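Local coordinates for EGF family domain-containing protein (Toxoplasma gondii, PDB 4Z80), which binds a peptide of the rhoptry neck protein RON2L1 and so probably takes part in the moving junction of host-cell invasion, at residues A[183-188]-A[256-261]; A[250-255]-A[282-287]. All blocks are in the same frame, centred on the assembly; numbering follows the deposited sequence.

Contact 1 (A[183-188]-A[256-261])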
loop_
_atom_site.group_PDB
_atom_site.type_symbol
_atom_site.label_atom_id
_atom_site.label_comp_id
_atom_site.label_asym_id
_atom_site.label_seq_id
_atom_site.Cartn_x
_atom_site.Cartn_y
_atom_site.Cartn_z
ATOM N N CYS A 183 -5.204 6.161 16.362
ATOM C CA CYS A 183 -4.508 7.272 15.723
ATOM C C CYS A 183 -3.968 8.270 16.739
ATOM O O CYS A 183 -4.060 9.478 16.528
ATOM C CB CYS A 183 -5.449 7.995 14.763
ATOM S SG CYS A 183 -6.214 6.923 13.522
ATOM N N ASN A 184 -3.397 7.772 17.829
ATOM C CA ASN A 184 -3.010 8.651 18.926
ATOM C C ASN A 184 -1.750 9.461 18.628
ATOM O O ASN A 184 -1.325 10.271 19.446
ATOM C CB ASN A 184 -2.825 7.846 20.221
ATOM C CG ASN A 184 -1.723 6.809 20.133
ATOM O OD1 ASN A 184 -0.962 6.751 19.168
ATOM N ND2 ASN A 184 -1.628 5.981 21.168
ATOM N N PHE A 185 -1.178 9.251 17.446
ATOM C CA PHE A 185 0.037 9.936 17.016
ATOM C C PHE A 185 -0.300 11.061 16.045
ATOM O O PHE A 185 0.594 11.681 15.466
ATOM C CB PHE A 185 0.994 8.949 16.349
ATOM C CG PHE A 185 0.367 8.215 15.198
ATOM C CD1 PHE A 185 -0.351 7.049 15.416
ATOM C CD2 PHE A 185 0.443 8.720 13.914
ATOM C CE1 PHE A 185 -0.956 6.386 14.370
ATOM C CE2 PHE A 185 -0.157 8.060 12.860
ATOM C CZ PHE A 185 -0.859 6.889 13.087
ATOM N N VAL A 186 -1.587 11.320 15.855
ATOM C CA VAL A 186 -2.013 12.404 14.983
ATOM C C VAL A 186 -3.296 13.026 15.557
ATOM O O VAL A 186 -4.365 12.995 14.955
ATOM C CB VAL A 186 -2.175 11.885 13.510
ATOM C CG1 VAL A 186 -3.160 10.734 13.425
ATOM C CG2 VAL A 186 -2.521 13.008 12.557
ATOM N N THR A 187 -3.161 13.601 16.753
ATOM C CA THR A 187 -4.272 14.253 17.436
ATOM C C THR A 187 -3.901 15.673 17.841
ATOM O O THR A 187 -2.755 16.092 17.683
ATOM C CB THR A 187 -4.688 13.491 18.702
ATOM O OG1 THR A 187 -3.636 13.585 19.667
ATOM C CG2 THR A 187 -4.963 12.025 18.388
ATOM N N GLU A 188 -4.884 16.401 18.364
ATOM C CA GLU A 188 -4.666 17.733 18.931
ATOM C C GLU A 188 -3.496 17.775 19.897
ATOM O O GLU A 188 -2.639 18.653 19.823
ATOM C CB GLU A 188 -5.909 18.200 19.682
ATOM C CG GLU A 188 -6.863 19.052 18.899
ATOM C CD GLU A 188 -7.973 19.590 19.780
ATOM O OE1 GLU A 188 -7.655 20.233 20.805
ATOM O OE2 GLU A 188 -9.155 19.358 19.461
ATOM N N SER A 256 -0.255 0.143 7.604
ATOM C CA SER A 256 -1.616 0.490 7.166
ATOM C C SER A 256 -2.274 1.499 8.121
ATOM O O SER A 256 -3.058 2.344 7.685
ATOM C CB SER A 256 -2.498 -0.763 7.027
ATOM O OG SER A 256 -2.957 -1.265 8.278
ATOM N N ILE A 257 -1.944 1.426 9.412
ATOM C CA ILE A 257 -2.514 2.353 10.383
ATOM C C ILE A 257 -2.041 3.773 10.087
ATOM O O ILE A 257 -2.807 4.730 10.228
ATOM C CB ILE A 257 -2.139 1.961 11.837
ATOM C CG1 ILE A 257 -2.899 0.692 12.252
ATOM C CG2 ILE A 257 -2.434 3.112 12.823
ATOM C CD1 ILE A 257 -2.492 0.132 13.618
ATOM N N LEU A 258 -0.780 3.927 9.687
ATOM C CA LEU A 258 -0.292 5.248 9.313
ATOM C C LEU A 258 -1.167 5.833 8.204
ATOM O O LEU A 258 -1.535 7.000 8.252
ATOM C CB LEU A 258 1.177 5.198 8.870
ATOM C CG LEU A 258 1.787 6.546 8.467
ATOM C CD1 LEU A 258 1.746 7.550 9.626
ATOM C CD2 LEU A 258 3.215 6.367 7.969
ATOM N N SER A 259 -1.535 5.017 7.219
ATOM C CA SER A 259 -2.438 5.483 6.170
ATOM C C SER A 259 -3.831 5.813 6.683
ATOM O O SER A 259 -4.376 6.876 6.390
ATOM C CB SER A 259 -2.562 4.440 5.057
ATOM O OG SER A 259 -3.708 4.740 4.262
ATOM N N ARG A 260 -4.411 4.888 7.442
ATOM C CA ARG A 260 -5.751 5.066 7.989
ATOM C C ARG A 260 -5.901 6.420 8.669
ATOM O O ARG A 260 -6.901 7.121 8.504
ATOM C CB ARG A 260 -6.050 3.949 8.991
ATOM C CG ARG A 260 -7.373 4.101 9.700
ATOM C CD ARG A 260 -7.591 3.007 10.715
ATOM N NE ARG A 260 -8.822 3.228 11.450
ATOM C CZ ARG A 260 -9.270 2.433 12.417
ATOM N NH1 ARG A 260 -8.574 1.369 12.780
ATOM N NH2 ARG A 260 -10.416 2.714 13.022
ATOM N N CYS A 261 -4.881 6.785 9.429
ATOM C CA CYS A 261 -4.997 7.909 10.349
ATOM C C CYS A 261 -4.655 9.268 9.743
ATOM O O CYS A 261 -4.949 10.296 10.354
ATOM C CB CYS A 261 -4.102 7.671 11.565
ATOM S SG CYS A 261 -4.566 6.240 12.550
#
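Both half-cystines hold SG anti to their own carbonyl carbon, chi1 -55° at C183 and -63° at C261, and a disulfide closes the bridge between a loop and a helix. SG of C183 is bonded to SG of C261 at 2.0 Å, and the -75° torsion about this bond, a left-handed twist, sets CB of C183 and CB of C261 3.5 Å apart. A type I beta turn from C183 to V186, closed by V186 N to C183 O, then brings two more side chains back to the helix. F185 has its CG wedged between backbone N and carbonyl carbon, and its ring tip reaches C261, CZ lying 3.7 Å from CB of C261. CG2 of I257 meets CE1 at the ring edge, near its plane, while CD1 of L258 approaches CE2 obliquely at 3.8 Å. The C261 sulfur stands 4.8 Å from the centroid of the F185 ring, an oblique sulfur-aromatic contact. V186 CG1 lies over one face of that ring, offset toward the rim, and also packs on C261 CB. The crosslink thus pins the loop following helix 165-172 to helix 252-262, whose I257 and L258 also touch strands 43-51 and 289-291, respectively.

Contact 2 (A[250-255]-A[282-287])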
loop_
_atom_site.group_PDB
_atom_site.type_symbol
_atom_site.label_atom_id
_atom_site.label_comp_id
_atom_site.label_asym_id
_atom_site.label_seq_id
_atom_site.Cartn_x
_atom_site.Cartn_y
_atom_site.Cartn_z
ATOM N N THR A 250 6.075 -1.523 13.154
ATOM C CA THR A 250 6.902 -2.720 13.252
ATOM C C THR A 250 6.608 -3.756 12.168
ATOM O O THR A 250 7.362 -4.711 12.003
ATOM C CB THR A 250 6.728 -3.392 14.630
ATOM O OG1 THR A 250 5.345 -3.681 14.860
ATOM C CG2 THR A 250 7.226 -2.474 15.735
ATOM N N GLY A 251 5.524 -3.564 11.424
ATOM C CA GLY A 251 5.120 -4.537 10.427
ATOM C C GLY A 251 4.121 -3.940 9.467
ATOM O O GLY A 251 3.726 -2.791 9.617
ATOM N N PRO A 252 3.703 -4.727 8.468
ATOM C CA PRO A 252 2.796 -4.191 7.447
ATOM C C PRO A 252 1.469 -3.682 8.002
ATOM O O PRO A 252 0.967 -2.693 7.480
ATOM C CB PRO A 252 2.580 -5.378 6.499
ATOM C CG PRO A 252 3.188 -6.566 7.146
ATOM C CD PRO A 252 4.189 -6.076 8.139
ATOM N N PHE A 253 0.891 -4.308 9.023
ATOM C CA PHE A 253 -0.375 -3.797 9.535
ATOM C C PHE A 253 -0.200 -2.423 10.185
ATOM O O PHE A 253 -1.033 -1.533 10.007
ATOM C CB PHE A 253 -1.014 -4.757 10.534
ATOM C CG PHE A 253 -2.232 -4.183 11.200
ATOM C CD1 PHE A 253 -3.382 -3.926 10.469
ATOM C CD2 PHE A 253 -2.211 -3.851 12.545
ATOM C CE1 PHE A 253 -4.488 -3.372 11.066
ATOM C CE2 PHE A 253 -3.320 -3.301 13.151
ATOM C CZ PHE A 253 -4.462 -3.055 12.414
ATOM N N GLU A 254 0.878 -2.240 10.938
ATOM C CA GLU A 254 1.138 -0.942 11.538
ATOM C C GLU A 254 1.331 0.124 10.456
ATOM O O GLU A 254 0.926 1.269 10.621
ATOM C CB GLU A 254 2.351 -1.026 12.459
ATOM C CG GLU A 254 2.088 -1.837 13.736
ATOM C CD GLU A 254 2.078 -3.347 13.520
ATOM O OE1 GLU A 254 2.565 -3.823 12.471
ATOM O OE2 GLU A 254 1.579 -4.066 14.415
ATOM N N CYS A 255 1.913 -0.269 9.328
ATOM C CA CYS A 255 2.069 0.646 8.205
ATOM C C CYS A 255 0.694 1.077 7.680
ATOM O O CYS A 255 0.486 2.252 7.368
ATOM C CB CYS A 255 2.906 -0.023 7.114
ATOM S SG CYS A 255 3.319 1.039 5.714
ATOM N N PHE A 282 5.672 -1.215 2.536
ATOM C CA PHE A 282 6.484 -1.495 3.714
ATOM C C PHE A 282 7.723 -2.270 3.311
ATOM O O PHE A 282 7.649 -3.194 2.508
ATOM C CB PHE A 282 5.677 -2.275 4.744
ATOM C CG PHE A 282 6.396 -2.480 6.047
ATOM C CD1 PHE A 282 6.601 -1.415 6.907
ATOM C CD2 PHE A 282 6.845 -3.736 6.418
ATOM C CE1 PHE A 282 7.258 -1.593 8.113
ATOM C CE2 PHE A 282 7.505 -3.924 7.630
ATOM C CZ PHE A 282 7.708 -2.848 8.475
ATOM N N ASP A 283 8.870 -1.868 3.856
ATOM C CA ASP A 283 10.131 -2.550 3.617
ATOM C C ASP A 283 10.488 -3.377 4.859
ATOM O O ASP A 283 10.797 -2.815 5.917
ATOM C CB ASP A 283 11.213 -1.521 3.284
ATOM C CG ASP A 283 12.516 -2.150 2.819
ATOM O OD1 ASP A 283 12.861 -3.259 3.275
ATOM O OD2 ASP A 283 13.212 -1.518 1.995
ATOM N N MET A 284 10.422 -4.703 4.731
ATOM C CA MET A 284 10.654 -5.610 5.860
ATOM C C MET A 284 12.066 -5.494 6.406
ATOM O O MET A 284 12.304 -5.794 7.575
ATOM C CB MET A 284 10.411 -7.068 5.455
ATOM C CG MET A 284 9.004 -7.396 4.993
ATOM S SD MET A 284 7.761 -7.411 6.295
ATOM C CE MET A 284 8.307 -8.820 7.261
ATOM N N SER A 285 13.007 -5.083 5.565
ATOM C CA SER A 285 14.403 -5.076 5.980
ATOM C C SER A 285 14.760 -3.785 6.725
ATOM O O SER A 285 15.565 -3.821 7.654
ATOM C CB SER A 285 15.323 -5.280 4.776
ATOM O OG SER A 285 15.281 -4.180 3.894
ATOM N N THR A 286 14.148 -2.665 6.347
ATOM C CA THR A 286 14.500 -1.368 6.935
ATOM C C THR A 286 13.434 -0.811 7.875
ATOM O O THR A 286 13.705 0.115 8.648
ATOM C CB THR A 286 14.759 -0.323 5.849
ATOM O OG1 THR A 286 13.532 -0.032 5.163
ATOM C CG2 THR A 286 15.799 -0.822 4.855
ATOM N N GLY A 287 12.224 -1.352 7.798
ATOM C CA GLY A 287 11.102 -0.841 8.560
ATOM C C GLY A 287 10.455 0.401 7.964
ATOM O O GLY A 287 9.539 0.966 8.557
#
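F282 leaves its strand with CG anti to the backbone N (chi1 -174°), which carries the ring to the first turn of the helix. Its CB passes 4.2 Å from SG of C255. At the base of the ring the two edges part company: CD1 meets CB of C255 at 4.0 Å, whereas CD2 lies 3.9 Å from CD of P252. Farther out, CE1 faces the carbonyl of G251, and CE2 and CZ at the tip each approach CA of G251 to 3.7 Å. One face of the ring is therefore laid against main chain, with C of G251 over its centre and N of P252 nearer the rim. G251 is the N-cap of helix 252-262, and its O accepts from N of C255 to close the first turn. The ring, carried by an inner strand of a four-stranded antiparallel sheet, thus packs on the helix N-terminus in the AMA1-like, PAN-clan part of the chain. C255 adds an oblique sulfur-aromatic contact, and its disulfide to C289 ties the same turn to strand 289-291. M284 SD lies in the plane of the F282 ring, at its edge, and touches CD of P252 at 4.2 Å. At the end of the strand, D283 shapes the following turn: its OD1 takes N of S285 through the anti lone pair in an Asx turn, and receives OG of S285 from above the carboxylate plane.

In the fold
Helix 252-262 is common to both contacts: its N-terminal turn serves contact 2 and the remainder serves contact 1, the centres being about 16 Å apart. Along the chain the segments alternate, 183-188, 250-255, 256-261 and 282-287, so the two connections cross. Two disulfides, one near each end of the helix, tie it to the loop and to strand 289-291. Strand 280-283 is an inner strand of the sheet that also contains 97-98, 329-332 and 289-291. Helix and strand both fall essentially in the AMA1 family region, consistent with a shared PAN-like core. One short helix thereby links a long, irregular loop region to this sheet, in a chain rich in disulfides and poor in helix.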